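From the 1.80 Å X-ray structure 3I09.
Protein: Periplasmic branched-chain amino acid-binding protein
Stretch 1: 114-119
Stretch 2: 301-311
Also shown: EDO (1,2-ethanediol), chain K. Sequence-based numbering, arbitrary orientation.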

ATOM      1  N   THR A 114      11.250 -11.544   6.820  1.00 13.38           N
ATOM      2  CA  THR A 114      12.105 -12.566   6.214  1.00 14.80           C
ATOM      3  C   THR A 114      13.299 -11.856   5.584  1.00 14.17           C
ATOM      4  O   THR A 114      13.239 -10.663   5.334  1.00 14.30           O
ATOM      5  CB  THR A 114      11.378 -13.443   5.143  1.00 14.19           C
ATOM      6  OG1 THR A 114      11.647 -12.978   3.831  1.00 14.68           O
ATOM      7  CG2 THR A 114       9.823 -13.508   5.348  1.00 15.69           C
ATOM      8  N   PRO A 115      14.357 -12.590   5.310  1.00 14.52           N
ATOM      9  CA  PRO A 115      15.504 -12.061   4.618  1.00 14.74           C
ATOM     10  C   PRO A 115      15.313 -11.854   3.123  1.00 14.26           C
ATOM     11  O   PRO A 115      16.215 -11.317   2.499  1.00 14.18           O
ATOM     12  CB  PRO A 115      16.572 -13.144   4.810  1.00 14.77           C
ATOM     13  CG  PRO A 115      16.024 -14.089   5.776  1.00 16.91           C
ATOM     14  CD  PRO A 115      14.547 -14.013   5.634  1.00 15.97           C
ATOM     15  N   TYR A 116      14.152 -12.246   2.592  1.00 12.56           N
ATOM     16  CA  TYR A 116      13.862 -12.157   1.170  1.00 13.16           C
ATOM     17  C   TYR A 116      12.717 -11.215   0.824  1.00 13.03           C
ATOM     18  O   TYR A 116      12.270 -11.214  -0.333  1.00 13.93           O
ATOM     19  CB  TYR A 116      13.564 -13.577   0.632  1.00 13.46           C
ATOM     20  CG  TYR A 116      14.767 -14.475   0.805  1.00 13.65           C
ATOM     21  CD1 TYR A 116      15.828 -14.420  -0.095  1.00 16.92           C
ATOM     22  CD2 TYR A 116      14.900 -15.277   1.914  1.00 15.98           C
ATOM     23  CE1 TYR A 116      16.968 -15.185   0.088  1.00 17.70           C
ATOM     24  CE2 TYR A 116      16.042 -16.061   2.091  1.00 16.27           C
ATOM     25  CZ  TYR A 116      17.063 -15.994   1.187  1.00 16.95           C
ATOM     26  OH  TYR A 116      18.193 -16.761   1.379  1.00 20.56           O
ATOM     27  N   THR A 117      12.257 -10.417   1.800  1.00 12.74           N
ATOM     28  CA  THR A 117      11.056  -9.599   1.652  1.00 12.51           C
ATOM     29  C   THR A 117      11.401  -8.125   1.629  1.00 11.66           C
ATOM     30  O   THR A 117      12.196  -7.667   2.442  1.00 10.73           O
ATOM     31  CB  THR A 117      10.119  -9.878   2.807  1.00 13.90           C
ATOM     32  OG1 THR A 117       9.803 -11.287   2.815  1.00 16.81           O
ATOM     33  CG2 THR A 117       8.824  -8.998   2.712  1.00 11.66           C
ATOM     34  N   VAL A 118      10.810  -7.394   0.694  1.00 10.57           N
ATOM     35  CA  VAL A 118      10.880  -5.960   0.683  1.00 10.16           C
ATOM     36  C   VAL A 118       9.445  -5.438   0.737  1.00 12.17           C
ATOM     37  O   VAL A 118       8.609  -5.879  -0.060  1.00 11.27           O
ATOM     38  CB  VAL A 118      11.574  -5.453  -0.586  1.00 11.24           C
ATOM     39  CG1 VAL A 118      11.574  -3.908  -0.632  1.00  9.54           C
ATOM     40  CG2 VAL A 118      12.995  -6.012  -0.635  1.00 11.88           C
ATOM     41  N   HIS A 119       9.185  -4.481   1.642  1.00 11.21           N
ATOM     42  CA  HIS A 119       7.875  -3.839   1.730  1.00 11.26           C
ATOM     43  C   HIS A 119       8.068  -2.417   1.226  1.00 12.14           C
ATOM     44  O   HIS A 119       8.688  -1.581   1.874  1.00 11.58           O
ATOM     45  CB  HIS A 119       7.306  -3.916   3.156  1.00 11.77           C
ATOM     46  CG  HIS A 119       5.797  -3.800   3.214  1.00 10.54           C
ATOM     47  ND1 HIS A 119       5.110  -3.718   4.405  1.00 14.13           N
ATOM     48  CD2 HIS A 119       4.853  -3.835   2.244  1.00 13.02           C
ATOM     49  CE1 HIS A 119       3.814  -3.632   4.162  1.00 11.15           C
ATOM     50  NE2 HIS A 119       3.624  -3.706   2.858  1.00 11.70           N
ATOM     51  N   ASP A 301      20.628 -14.623  -8.640  1.00 14.25           N
ATOM     52  CA  ASP A 301      20.738 -15.355  -7.356  1.00 15.50           C
ATOM     53  C   ASP A 301      20.156 -14.526  -6.201  1.00 15.41           C
ATOM     54  O   ASP A 301      20.529 -13.345  -6.034  1.00 15.13           O
ATOM     55  CB  ASP A 301      22.207 -15.649  -7.025  1.00 16.21           C
ATOM     56  CG  ASP A 301      22.376 -16.259  -5.647  1.00 20.38           C
ATOM     57  OD1 ASP A 301      22.137 -17.485  -5.537  1.00 25.93           O
ATOM     58  OD2 ASP A 301      22.755 -15.554  -4.669  1.00 22.04           O
ATOM     59  N   SER A 302      19.245 -15.110  -5.432  1.00 14.39           N
ATOM     60  CA  SER A 302      18.468 -14.317  -4.468  1.00 15.06           C
ATOM     61  C   SER A 302      19.339 -13.705  -3.353  1.00 15.08           C
ATOM     62  O   SER A 302      19.104 -12.569  -2.942  1.00 14.97           O
ATOM     63  CB  SER A 302      17.349 -15.131  -3.872  1.00 15.35           C
ATOM     64  OG  SER A 302      17.835 -16.220  -3.120  1.00 14.83           O
ATOM     65  N   ASP A 303      20.385 -14.404  -2.912  1.00 15.30           N
ATOM     66  CA  ASP A 303      21.235 -13.820  -1.877  1.00 15.76           C
ATOM     67  C   ASP A 303      22.063 -12.641  -2.397  1.00 16.23           C
ATOM     68  O   ASP A 303      22.162 -11.636  -1.701  1.00 16.21           O
ATOM     69  CB  ASP A 303      22.093 -14.860  -1.180  1.00 17.23           C
ATOM     70  CG  ASP A 303      21.279 -15.830  -0.326  1.00 20.49           C
ATOM     71  OD1 ASP A 303      20.128 -15.524   0.064  1.00 23.77           O
ATOM     72  OD2 ASP A 303      21.837 -16.910  -0.015  1.00 25.06           O
ATOM     73  N   LYS A 304      22.586 -12.737  -3.616  1.00 16.13           N
ATOM     74  CA  LYS A 304      23.298 -11.635  -4.241  1.00 16.46           C
ATOM     75  C   LYS A 304      22.381 -10.444  -4.504  1.00 14.78           C
ATOM     76  O   LYS A 304      22.773  -9.322  -4.270  1.00 13.67           O
ATOM     77  CB  LYS A 304      23.959 -12.054  -5.550  1.00 16.56           C
ATOM     78  CG  LYS A 304      25.078 -13.086  -5.343  1.00 19.25           C
ATOM     79  CD  LYS A 304      25.676 -13.529  -6.660  1.00 21.58           C
ATOM     80  CE  LYS A 304      26.821 -14.484  -6.403  1.00 25.02           C
ATOM     81  NZ  LYS A 304      27.500 -14.845  -7.679  1.00 28.16           N
ATOM     82  N   VAL A 305      21.164 -10.703  -4.995  1.00 13.90           N
ATOM     83  CA  VAL A 305      20.210  -9.609  -5.292  1.00 12.74           C
ATOM     84  C   VAL A 305      19.772  -8.923  -3.996  1.00 12.29           C
ATOM     85  O   VAL A 305      19.751  -7.687  -3.924  1.00 11.69           O
ATOM     86  CB  VAL A 305      18.994 -10.113  -6.130  1.00 12.97           C
ATOM     87  CG1 VAL A 305      17.955  -9.002  -6.254  1.00 10.87           C
ATOM     88  CG2 VAL A 305      19.491 -10.600  -7.521  1.00 12.00           C
HETATM   89  N   MSE A 306      19.498  -9.695  -2.946  1.00 11.62           N
HETATM   90  CA  MSE A 306      19.091  -9.101  -1.668  1.00 13.05           C
HETATM   91  C   MSE A 306      20.208  -8.215  -1.114  1.00 13.45           C
HETATM   92  O   MSE A 306      19.925  -7.103  -0.635  1.00 12.93           O
HETATM   93  CB  MSE A 306      18.677 -10.159  -0.621  1.00 12.54           C
HETATM   94  CG  MSE A 306      17.325 -10.830  -0.837  1.00 14.70           C
HETATM   95 SE   MSE A 306      15.791  -9.724  -1.182  0.75 12.99          SE
HETATM   96  CE  MSE A 306      15.874  -8.558   0.338  1.00 15.06           C
ATOM     97  N   ALA A 307      21.462  -8.665  -1.225  1.00 14.17           N
ATOM     98  CA  ALA A 307      22.609  -7.862  -0.775  1.00 13.97           C
ATOM     99  C   ALA A 307      22.702  -6.544  -1.568  1.00 14.12           C
ATOM    100  O   ALA A 307      22.907  -5.472  -0.972  1.00 13.54           O
ATOM    101  CB  ALA A 307      23.939  -8.657  -0.856  1.00 14.93           C
ATOM    102  N   GLN A 308      22.492  -6.597  -2.883  1.00 13.26           N
ATOM    103  CA  GLN A 308      22.434  -5.373  -3.699  1.00 13.73           C
ATOM    104  C   GLN A 308      21.274  -4.500  -3.254  1.00 12.90           C
ATOM    105  O   GLN A 308      21.461  -3.299  -3.073  1.00 13.19           O
ATOM    106  CB  GLN A 308      22.288  -5.630  -5.201  1.00 14.44           C
ATOM    107  CG  GLN A 308      23.527  -6.115  -5.907  1.00 17.59           C
ATOM    108  CD  GLN A 308      24.624  -5.046  -5.981  1.00 20.12           C
ATOM    109  OE1 GLN A 308      24.374  -3.826  -5.872  1.00 21.83           O
ATOM    110  NE2 GLN A 308      25.823  -5.497  -6.187  1.00 23.20           N
ATOM    111  N   LEU A 309      20.079  -5.076  -3.093  1.00 12.18           N
ATOM    112  CA  LEU A 309      18.926  -4.278  -2.695  1.00 12.04           C
ATOM    113  C   LEU A 309      19.161  -3.534  -1.382  1.00 11.34           C
ATOM    114  O   LEU A 309      18.711  -2.391  -1.220  1.00 12.31           O
ATOM    115  CB  LEU A 309      17.661  -5.137  -2.618  1.00 11.77           C
ATOM    116  CG  LEU A 309      17.058  -5.559  -3.955  1.00 10.77           C
ATOM    117  CD1 LEU A 309      16.012  -6.682  -3.735  1.00 11.83           C
ATOM    118  CD2 LEU A 309      16.458  -4.375  -4.728  1.00  9.20           C
ATOM    119  N   LYS A 310      19.874  -4.178  -0.465  1.00 11.42           N
ATOM    120  CA  LYS A 310      20.132  -3.606   0.854  1.00 12.26           C
ATOM    121  C   LYS A 310      21.344  -2.715   0.942  1.00 11.93           C
ATOM    122  O   LYS A 310      21.583  -2.151   1.997  1.00 11.15           O
ATOM    123  CB  LYS A 310      20.157  -4.714   1.917  1.00 11.48           C
ATOM    124  CG  LYS A 310      18.712  -5.206   2.152  1.00 14.09           C
ATOM    125  CD  LYS A 310      18.461  -6.030   3.334  1.00 16.22           C
ATOM    126  CE  LYS A 310      16.981  -6.502   3.361  1.00 16.72           C
ATOM    127  NZ  LYS A 310      16.681  -7.494   4.401  1.00 16.98           N
ATOM    128  N   LYS A 311      22.047  -2.505  -0.165  1.00 13.13           N
ATOM    129  CA  LYS A 311      23.161  -1.564  -0.162  1.00 13.00           C
ATOM    130  C   LYS A 311      23.059  -0.429  -1.178  1.00 14.33           C
ATOM    131  O   LYS A 311      23.961   0.386  -1.214  1.00 13.83           O
ATOM    132  CB  LYS A 311      24.495  -2.293  -0.343  1.00 13.97           C
ATOM    133  CG  LYS A 311      24.832  -2.715  -1.796  1.00 14.63           C
ATOM    134  CD  LYS A 311      25.995  -3.725  -1.779  1.00 17.49           C
ATOM    135  CE  LYS A 311      26.513  -4.051  -3.186  1.00 21.79           C
ATOM    136  NZ  LYS A 311      27.781  -4.889  -3.119  1.00 23.93           N
TER
HETATM  137  C1  EDO K  13      19.599 -18.965  -1.940  1.00 38.08           C
HETATM  138  O1  EDO K  13      20.640 -19.055  -0.973  1.00 39.60           O
HETATM  139  C2  EDO K  13      20.228 -18.639  -3.279  1.00 38.69           C
HETATM  140  O2  EDO K  13      20.891 -17.380  -3.197  1.00 34.97           O
HETATM  141  O   HOH W   1      14.280  -8.455   4.050  1.00 12.02           O
HETATM  142  O   HOH W   2      18.379  -9.899   3.323  1.00 17.92           O
HETATM  143  O   HOH W   3      21.032 -18.662   1.882  1.00 35.50           O

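A turn leading into a short strand packs against one side of a helix through a small, largely apolar contact centred on Y116 and M306, with one direct hydrogen bond at one end and a lysine bridged by waters at the other. The two stretches lie far apart in sequence, and their contact buries 324 Å² in total. Strand 117-119 and helix 302-309 run in roughly the same direction, 32° apart, but their axes come no closer than 10.7 Å; the tighter approach is at the turn, where the CA atoms of Y116 and M306 are 6.7 Å apart, against 8.9 Å for those of V118 and L309.

Residues T114 to T117 form a type I beta turn, held in part by the T114 side chain. T114 OG1 accepts from Y116 N (2.9 Å) and donates to T117 OG1 (2.7 Å), so one hydroxyl ties together two later residues of the turn. The CA-to-CB bond of Y116 points sideways to the helix, yet chi1 in the m well carries the end of the side chain nearer. There Y116 OH donates a short hydrogen bond to D303 OD1, 2.6 Å away and near the plane of the ring, at its edge. D303 reaches in similarly: its CA-to-CB bond is also sideways, and its carboxylate closes the gap. Along the ring, Y116 CD1 packs 4.0 Å from M306 CG, and Y116 CE1 lies 3.5 Å from S302 OG.

M306, a selenomethionine, points toward the turn from the helix. Its three chi angles are all m, a folded conformation that sets M306 SE 3.9 Å from Y116 CA and brings M306 CE to 3.5 Å from P115 O and 4.0 Å from V118 CG2. The same side chain therefore touches both the turn and the strand. V118 also points toward the helix, and V118 CG2 reaches L309 CD1 at 4.4 Å, a looser apolar contact that extends the packing along the strand. T117 points away from the helix and V118 toward it, the alternation usual in a strand.

The CA-to-CB bond of K310 is sideways, but its side chain, with chi2 to chi4 all t, brings its end nearer the turn. K310 NZ stops 4.3 Å from P115 O, and two waters link the lysine to the turn. Water 1 accepts from K310 NZ (2.6 Å) and donates to T114 O (2.8 Å) and T117 O (2.7 Å); water 2 accepts from K310 NZ (3.1 Å) and donates to P115 O (2.7 Å). The amine thus serves three turn carbonyls indirectly.

At the other end, D301 caps the helix, D301 OD2 accepting from K304 N at 3.0 Å. An ethanediol, probably from the crystallisation liquor, sits beside this cap: its O2 donates to D301 OD1 (2.7 Å) and accepts from D303 N (3.0 Å), while its O1 donates to D303 OD2 (2.6 Å). D303 OD2 also accepts from water 3 (2.7 Å), while D303 OD1 takes the tyrosine hydroxyl.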